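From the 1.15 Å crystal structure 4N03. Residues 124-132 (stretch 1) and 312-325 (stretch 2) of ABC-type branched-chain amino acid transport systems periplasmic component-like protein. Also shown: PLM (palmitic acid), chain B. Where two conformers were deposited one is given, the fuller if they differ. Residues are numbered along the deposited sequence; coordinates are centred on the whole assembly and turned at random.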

# COMPACT_ATOMS: atom_id res chain seq x y z
N MSE A 124 7.82 -10.92 -14.60
CA MSE A 124 7.06 -9.67 -14.69
C MSE A 124 7.35 -8.80 -13.50
O MSE A 124 6.90 -9.09 -12.40
CB MSE A 124 5.57 -10.03 -14.71
CG MSE A 124 4.65 -8.79 -14.89
SE MSE A 124 4.75 -8.03 -16.66
CE MSE A 124 3.33 -9.20 -17.42
N PHE A 125 8.06 -7.68 -13.71
CA PHE A 125 8.27 -6.74 -12.63
C PHE A 125 6.96 -6.17 -12.20
O PHE A 125 6.25 -5.57 -13.03
CB PHE A 125 9.25 -5.63 -13.09
CG PHE A 125 9.56 -4.59 -12.06
CD1 PHE A 125 9.61 -4.88 -10.70
CD2 PHE A 125 9.81 -3.27 -12.46
CE1 PHE A 125 9.90 -3.90 -9.77
CE2 PHE A 125 10.14 -2.32 -11.51
CZ PHE A 125 10.15 -2.61 -10.18
N THR A 126 6.58 -6.34 -10.95
CA THR A 126 5.30 -6.00 -10.40
C THR A 126 5.50 -5.18 -9.15
O THR A 126 6.24 -5.64 -8.26
CB THR A 126 4.50 -7.28 -10.13
OG1 THR A 126 4.37 -8.05 -11.31
CG2 THR A 126 3.15 -6.98 -9.61
N ILE A 127 4.82 -4.03 -9.05
CA ILE A 127 4.85 -3.22 -7.87
C ILE A 127 3.47 -3.19 -7.27
O ILE A 127 2.57 -2.44 -7.73
CB ILE A 127 5.34 -1.78 -8.12
CG1 ILE A 127 6.64 -1.74 -8.89
CG2 ILE A 127 5.42 -1.00 -6.81
CD1 ILE A 127 7.04 -0.36 -9.39
N PRO A 128 3.22 -4.04 -6.27
CA PRO A 128 1.88 -4.04 -5.66
C PRO A 128 1.57 -2.82 -4.81
O PRO A 128 2.46 -2.18 -4.27
CB PRO A 128 1.92 -5.28 -4.74
CG PRO A 128 3.08 -6.08 -5.18
CD PRO A 128 4.07 -5.09 -5.67
N SER A 129 0.29 -2.49 -4.73
CA SER A 129 -0.26 -1.72 -3.56
C SER A 129 -0.92 -2.76 -2.65
O SER A 129 -2.10 -3.10 -2.70
CB SER A 129 -1.21 -0.62 -3.99
OG SER A 129 -0.56 0.32 -4.80
N ALA A 130 -0.05 -3.42 -1.89
CA ALA A 130 -0.29 -4.60 -1.14
C ALA A 130 0.98 -4.89 -0.33
O ALA A 130 2.07 -4.78 -0.87
CB ALA A 130 -0.58 -5.75 -2.04
N TRP A 131 0.83 -5.18 0.93
CA TRP A 131 1.97 -5.24 1.81
C TRP A 131 2.06 -6.51 2.66
O TRP A 131 2.68 -6.54 3.70
CB TRP A 131 2.07 -3.94 2.63
CG TRP A 131 2.30 -2.76 1.74
CD1 TRP A 131 3.49 -2.44 1.23
CD2 TRP A 131 1.34 -1.87 1.12
NE1 TRP A 131 3.39 -1.38 0.36
CE2 TRP A 131 2.05 -1.04 0.25
CE3 TRP A 131 -0.05 -1.73 1.19
CZ2 TRP A 131 1.43 -0.04 -0.51
CZ3 TRP A 131 -0.65 -0.75 0.45
CH2 TRP A 131 0.08 0.08 -0.38
N THR A 132 1.43 -7.58 2.18
CA THR A 132 1.59 -8.84 2.82
C THR A 132 3.01 -9.39 2.66
O THR A 132 3.65 -9.28 1.62
CB THR A 132 0.58 -9.84 2.26
OG1 THR A 132 0.69 -11.07 2.99
CG2 THR A 132 0.76 -10.16 0.80
N VAL A 312 0.14 9.68 -3.18
CA VAL A 312 1.56 9.51 -2.87
C VAL A 312 2.06 8.13 -3.32
O VAL A 312 3.08 8.01 -3.96
CB VAL A 312 1.84 9.71 -1.35
CG1 VAL A 312 3.33 9.69 -1.10
CG2 VAL A 312 1.27 11.03 -0.86
N ASN A 313 1.29 7.10 -2.99
CA ASN A 313 1.64 5.75 -3.33
C ASN A 313 1.77 5.52 -4.82
O ASN A 313 2.72 4.91 -5.30
CB ASN A 313 0.60 4.78 -2.73
CG ASN A 313 0.93 3.33 -3.01
OD1 ASN A 313 2.02 2.81 -2.66
ND2 ASN A 313 0.02 2.67 -3.58
N GLY A 314 0.80 6.06 -5.59
CA GLY A 314 0.89 5.86 -7.02
C GLY A 314 2.02 6.64 -7.65
O GLY A 314 2.70 6.13 -8.54
N TYR A 315 2.22 7.89 -7.26
CA TYR A 315 3.30 8.67 -7.84
C TYR A 315 4.63 7.98 -7.54
O TYR A 315 5.48 7.89 -8.40
CB TYR A 315 3.26 10.08 -7.25
CG TYR A 315 3.90 11.15 -8.11
CD1 TYR A 315 3.31 11.54 -9.29
CD2 TYR A 315 5.04 11.74 -7.73
CE1 TYR A 315 3.83 12.61 -10.06
CE2 TYR A 315 5.59 12.78 -8.48
CZ TYR A 315 5.00 13.16 -9.66
OH TYR A 315 5.53 14.26 -10.38
N GLY A 316 4.79 7.49 -6.32
CA GLY A 316 5.99 6.76 -5.96
C GLY A 316 6.21 5.50 -6.76
O GLY A 316 7.36 5.20 -7.11
N GLY A 317 5.16 4.74 -7.03
CA GLY A 317 5.34 3.53 -7.82
C GLY A 317 5.77 3.82 -9.24
O GLY A 317 6.63 3.17 -9.83
N ALA A 318 5.18 4.88 -9.84
CA ALA A 318 5.57 5.33 -11.16
C ALA A 318 7.05 5.76 -11.14
O ALA A 318 7.80 5.47 -12.07
CB ALA A 318 4.66 6.43 -11.64
N SER A 319 7.45 6.47 -10.11
CA SER A 319 8.83 6.91 -9.99
C SER A 319 9.77 5.69 -9.99
O SER A 319 10.82 5.69 -10.63
CB SER A 319 9.00 7.68 -8.69
OG SER A 319 10.34 8.08 -8.53
N ILE A 320 9.42 4.63 -9.26
CA ILE A 320 10.23 3.40 -9.19
C ILE A 320 10.37 2.78 -10.57
O ILE A 320 11.49 2.43 -11.00
CB ILE A 320 9.63 2.39 -8.19
CG1 ILE A 320 9.76 2.91 -6.76
CG2 ILE A 320 10.34 1.04 -8.34
CD1 ILE A 320 8.91 2.15 -5.77
N VAL A 321 9.27 2.56 -11.29
CA VAL A 321 9.36 1.90 -12.56
C VAL A 321 10.13 2.75 -13.58
O VAL A 321 10.90 2.24 -14.39
CB VAL A 321 7.99 1.42 -13.10
CG1 VAL A 321 7.14 2.57 -13.66
CG2 VAL A 321 8.21 0.35 -14.15
N VAL A 322 9.92 4.06 -13.57
CA VAL A 322 10.61 4.96 -14.51
C VAL A 322 12.13 4.96 -14.23
O VAL A 322 12.91 4.94 -15.16
CB VAL A 322 9.98 6.38 -14.55
CG1 VAL A 322 10.86 7.30 -15.32
CG2 VAL A 322 8.59 6.30 -15.12
N SER A 323 12.52 5.01 -12.96
CA SER A 323 13.95 4.96 -12.64
C SER A 323 14.57 3.68 -13.24
O SER A 323 15.64 3.71 -13.83
CB SER A 323 14.16 4.96 -11.11
OG SER A 323 13.92 6.26 -10.58
N ALA A 324 13.87 2.55 -13.09
CA ALA A 324 14.36 1.28 -13.62
C ALA A 324 14.37 1.29 -15.13
O ALA A 324 15.33 0.85 -15.75
CB ALA A 324 13.53 0.10 -13.09
N LEU A 325 13.34 1.87 -15.75
CA LEU A 325 13.29 1.93 -17.20
C LEU A 325 14.44 2.77 -17.77
O LEU A 325 15.04 2.41 -18.77
CB LEU A 325 11.96 2.51 -17.70
CG LEU A 325 10.71 1.63 -17.55
CD1 LEU A 325 9.44 2.45 -17.70
CD2 LEU A 325 10.75 0.51 -18.58
C1 PLM B . -4.53 -5.53 0.59
O1 PLM B . -3.30 -5.66 0.85
O2 PLM B . -5.22 -6.38 -0.01
C2 PLM B . -5.18 -4.19 0.86
C3 PLM B . -4.82 -3.24 -0.36
C4 PLM B . -5.22 -1.80 -0.12
C5 PLM B . -4.94 -0.92 -1.29
C6 PLM B . -5.21 0.59 -1.16
C7 PLM B . -3.95 1.31 -0.69
C8 PLM B . -4.11 2.76 -0.33
C9 PLM B . -2.82 3.55 -0.17
CA PLM B . -2.24 3.56 1.26
CB PLM B . -0.77 4.14 1.18
CC PLM B . 0.26 3.19 1.86
CD PLM B . 1.69 3.36 1.39
CE PLM B . 2.73 2.43 2.00
CF PLM B . 3.92 2.26 1.05
CG PLM B . 4.98 3.34 1.16
O HOH W 1 3.38 0.41 -3.56

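A short strand lies almost antiparallel to a helix and is held by an apolar patch at one end and a single side-chain hydrogen bond at the other. The axes, 171° apart in direction, approach to 9.8 Å. Ile 127 and Ser 129 of the strand point toward the helix and Pro 128 away; Phe 125 also points toward it. The contact buries 311 Å², with Ile 127, Asn 313 and Phe 125 the most covered.

The closest CA pair is Gly 317 CA and Ile 127 CA, 6.8 Å apart. Ile 127 CD1 sits 3.6 Å from Gly 317 O; an ideal CB on Gly 317 would point toward the strand, 4.1 Å from Ile 127 CG2. The same CD1 packs 3.7 Å from Ile 320 CG2, about one turn on from Gly 317. Phe 125 extends the patch: its CZ meets Ile 320 CG2 at 4.1 Å, at the ring edge, and its CE2 lies 4.2 Å from Val 321 CG2. Small Ala 324 closes this end, where apolar side chains suit the buried setting.

At the polar end, amide pairs with hydroxyl: Asn 313 ND2 donates to Ser 129 OG at 2.7 Å. Asn 313 OD1 lies 3.6 Å from Trp 131 CZ2, at the ring edge. A water 2.9 Å from Asn 313 OD1 and 2.8 Å from Pro 128 O bridges the stretches. Palmitic acid lines this end, its CF 3.7 Å from Trp 131 CZ2.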